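PDB 1UPS: GlcNAc-alpha-1,4-Gal-releasing endo-beta-galactosidase from Clostridium perfringens, which probably hydrolyses O-glycosidic bonds as a family 16 glycoside hydrolase, an endo-beta-galactosidase that releases the disaccharide GlcNAc-alpha-1,4-Gal. Local coordinates for residues Trp121-Gly129 with Ser241-Ile249. Numbering follows the deposited sequence.
Sequences WRGYTTKYG and SPDYEMGTI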
# COMPACT_ATOMS: atom_id res chain seq x y z
N TRP A 121 14.35 -19.69 -10.63
CA TRP A 121 14.80 -18.58 -11.46
C TRP A 121 14.29 -17.25 -10.89
O TRP A 121 13.14 -17.16 -10.43
CB TRP A 121 14.36 -18.79 -12.92
CG TRP A 121 14.57 -17.58 -13.80
CD1 TRP A 121 15.70 -17.23 -14.50
CD2 TRP A 121 13.61 -16.55 -14.05
NE1 TRP A 121 15.50 -16.04 -15.16
CE2 TRP A 121 14.23 -15.60 -14.90
CE3 TRP A 121 12.28 -16.34 -13.65
CZ2 TRP A 121 13.55 -14.46 -15.37
CZ3 TRP A 121 11.62 -15.19 -14.09
CH2 TRP A 121 12.26 -14.27 -14.95
N ARG A 122 15.14 -16.23 -10.89
CA ARG A 122 14.80 -14.95 -10.29
C ARG A 122 15.14 -13.84 -11.27
O ARG A 122 16.32 -13.48 -11.44
CB ARG A 122 15.52 -14.73 -8.95
CG ARG A 122 15.36 -15.90 -7.95
CD ARG A 122 16.24 -15.80 -6.74
NE ARG A 122 15.78 -14.85 -5.72
CZ ARG A 122 15.18 -15.20 -4.59
NH1 ARG A 122 14.84 -14.27 -3.70
NH2 ARG A 122 14.89 -16.48 -4.35
N GLY A 123 14.10 -13.32 -11.94
CA GLY A 123 14.23 -12.18 -12.83
C GLY A 123 14.52 -10.91 -12.05
O GLY A 123 15.49 -10.18 -12.35
N TYR A 124 13.69 -10.64 -11.05
CA TYR A 124 13.92 -9.55 -10.11
C TYR A 124 13.26 -9.83 -8.77
O TYR A 124 12.03 -9.88 -8.67
CB TYR A 124 13.41 -8.21 -10.66
CG TYR A 124 13.79 -7.04 -9.75
CD1 TYR A 124 15.13 -6.67 -9.60
CD2 TYR A 124 12.81 -6.33 -9.04
CE1 TYR A 124 15.48 -5.61 -8.76
CE2 TYR A 124 13.15 -5.28 -8.18
CZ TYR A 124 14.50 -4.93 -8.06
OH TYR A 124 14.86 -3.89 -7.23
N THR A 125 14.08 -10.03 -7.75
CA THR A 125 13.59 -10.16 -6.39
C THR A 125 14.41 -9.21 -5.53
O THR A 125 15.64 -9.13 -5.68
CB THR A 125 13.78 -11.60 -5.86
OG1 THR A 125 15.15 -11.99 -6.03
CG2 THR A 125 12.99 -12.64 -6.71
N THR A 126 13.75 -8.51 -4.60
CA THR A 126 14.47 -7.54 -3.77
C THR A 126 13.77 -7.29 -2.44
O THR A 126 12.60 -7.65 -2.28
CB THR A 126 14.68 -6.22 -4.59
OG1 THR A 126 15.80 -5.48 -4.06
CG2 THR A 126 13.51 -5.26 -4.41
N LYS A 127 14.49 -6.70 -1.48
CA LYS A 127 13.89 -6.27 -0.21
C LYS A 127 14.06 -4.76 -0.07
O LYS A 127 15.20 -4.25 -0.11
CB LYS A 127 14.55 -7.02 0.96
CG LYS A 127 14.08 -6.58 2.35
CD LYS A 127 14.80 -7.34 3.51
CE LYS A 127 16.29 -7.08 3.54
NZ LYS A 127 17.00 -8.01 4.47
N TYR A 128 12.93 -4.06 0.11
CA TYR A 128 12.84 -2.59 0.26
C TYR A 128 13.03 -1.81 -1.04
O TYR A 128 13.68 -2.29 -1.97
CB TYR A 128 13.78 -2.04 1.34
CG TYR A 128 13.69 -2.77 2.67
CD1 TYR A 128 14.84 -3.13 3.37
CD2 TYR A 128 12.45 -3.12 3.21
CE1 TYR A 128 14.77 -3.80 4.57
CE2 TYR A 128 12.36 -3.81 4.43
CZ TYR A 128 13.53 -4.15 5.10
OH TYR A 128 13.45 -4.82 6.30
N GLY A 129 12.48 -0.60 -1.07
CA GLY A 129 12.71 0.30 -2.19
C GLY A 129 11.48 1.11 -2.56
O GLY A 129 10.44 1.01 -1.89
N SER A 241 6.11 -4.09 7.79
CA SER A 241 6.54 -4.46 6.43
C SER A 241 7.29 -5.77 6.47
O SER A 241 7.91 -6.09 7.50
CB SER A 241 7.43 -3.36 5.82
OG SER A 241 8.76 -3.43 6.33
N PRO A 242 7.25 -6.51 5.37
CA PRO A 242 8.02 -7.75 5.26
C PRO A 242 9.52 -7.49 5.35
O PRO A 242 9.99 -6.42 4.95
CB PRO A 242 7.65 -8.28 3.88
CG PRO A 242 6.31 -7.64 3.60
CD PRO A 242 6.45 -6.24 4.15
N ASP A 243 10.26 -8.46 5.88
CA ASP A 243 11.71 -8.28 6.03
C ASP A 243 12.53 -9.34 5.27
O ASP A 243 13.52 -9.90 5.80
CB ASP A 243 12.08 -8.18 7.51
CG ASP A 243 11.84 -9.47 8.28
OD1 ASP A 243 11.05 -10.34 7.82
OD2 ASP A 243 12.42 -9.71 9.37
N TYR A 244 12.12 -9.60 4.03
CA TYR A 244 12.76 -10.59 3.16
C TYR A 244 12.49 -10.21 1.72
O TYR A 244 11.67 -9.33 1.46
CB TYR A 244 12.22 -12.01 3.43
CG TYR A 244 10.76 -12.04 3.75
CD1 TYR A 244 9.80 -11.98 2.74
CD2 TYR A 244 10.33 -12.10 5.08
CE1 TYR A 244 8.44 -11.99 3.05
CE2 TYR A 244 8.97 -12.12 5.39
CZ TYR A 244 8.04 -12.06 4.37
OH TYR A 244 6.70 -12.07 4.67
N GLU A 245 13.17 -10.87 0.80
CA GLU A 245 13.02 -10.55 -0.62
C GLU A 245 11.64 -10.98 -1.11
O GLU A 245 11.11 -11.99 -0.65
CB GLU A 245 14.10 -11.22 -1.46
CG GLU A 245 15.50 -10.67 -1.18
CD GLU A 245 16.47 -10.90 -2.31
OE1 GLU A 245 16.14 -11.61 -3.28
OE2 GLU A 245 17.61 -10.37 -2.22
N MET A 246 11.09 -10.21 -2.04
CA MET A 246 9.78 -10.49 -2.63
C MET A 246 9.89 -10.43 -4.14
O MET A 246 10.72 -9.68 -4.69
CB MET A 246 8.75 -9.45 -2.15
CG MET A 246 8.48 -9.53 -0.64
SD MET A 246 7.31 -8.25 -0.09
CE MET A 246 5.72 -9.17 -0.31
N GLY A 247 9.04 -11.23 -4.81
CA GLY A 247 8.95 -11.25 -6.26
C GLY A 247 7.70 -10.51 -6.68
O GLY A 247 6.83 -10.26 -5.85
N THR A 248 7.61 -10.19 -7.98
CA THR A 248 6.53 -9.35 -8.50
C THR A 248 5.66 -10.11 -9.49
O THR A 248 6.18 -10.85 -10.33
CB THR A 248 7.15 -8.11 -9.22
OG1 THR A 248 7.82 -7.30 -8.24
CG2 THR A 248 6.04 -7.18 -9.80
N ILE A 249 4.35 -9.90 -9.39
CA ILE A 249 3.40 -10.43 -10.38
C ILE A 249 2.59 -9.27 -10.94
O ILE A 249 2.14 -8.41 -10.18
CB ILE A 249 2.44 -11.47 -9.71
CG1 ILE A 249 3.26 -12.59 -9.02
CG2 ILE A 249 1.39 -11.98 -10.75
CD1 ILE A 249 2.41 -13.63 -8.27
O HOH W 1 10.20 -8.15 -7.17
O HOH W 2 10.95 -4.96 7.66
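Glu245 reaches over the backbone of 125-127 to meet Arg122 and Thr125. Glu245 CB lies 3.9 Å from Arg122 NH1, at the edge of the guanidinium. Glu245 CG stands anti to its own carbonyl carbon (chi1 -67°) and passes over the peptide between Thr126 and Lys127, 4.0 Å from Thr126 C. The chain then runs on extended, and CD comes near Thr125 O. At the tip, OE1 takes two bonds from opposite faces of the carboxylate. Arg122 NH1 makes a salt bridge on the anti side, 3.0 Å from Glu245 OE1. Thr125 OG1 donates to Glu245 OE1 at 2.9 Å, nearly along the C-O axis. Arg122 NE in turn donates to Thr125 OG1, and Arg122 NH2 pairs with Asp155 and Glu120. Next to this, Thr126 and Met246 form a single antiparallel hydrogen-bonded bridge. Met246 N donates to Thr126 O at 3.0 Å, and Thr126 N to Met246 O. Water 1 links Tyr124 O, Met246 O and Thr248 OG1. Lys127 CD packs on the Asp243-Tyr244 peptide. The bridge ties the segment leading into strand 129-136, in one sheet of the GH16 beta-sandwich, to the start of strand 246-254 in the other, within a concanavalin-type jelly roll.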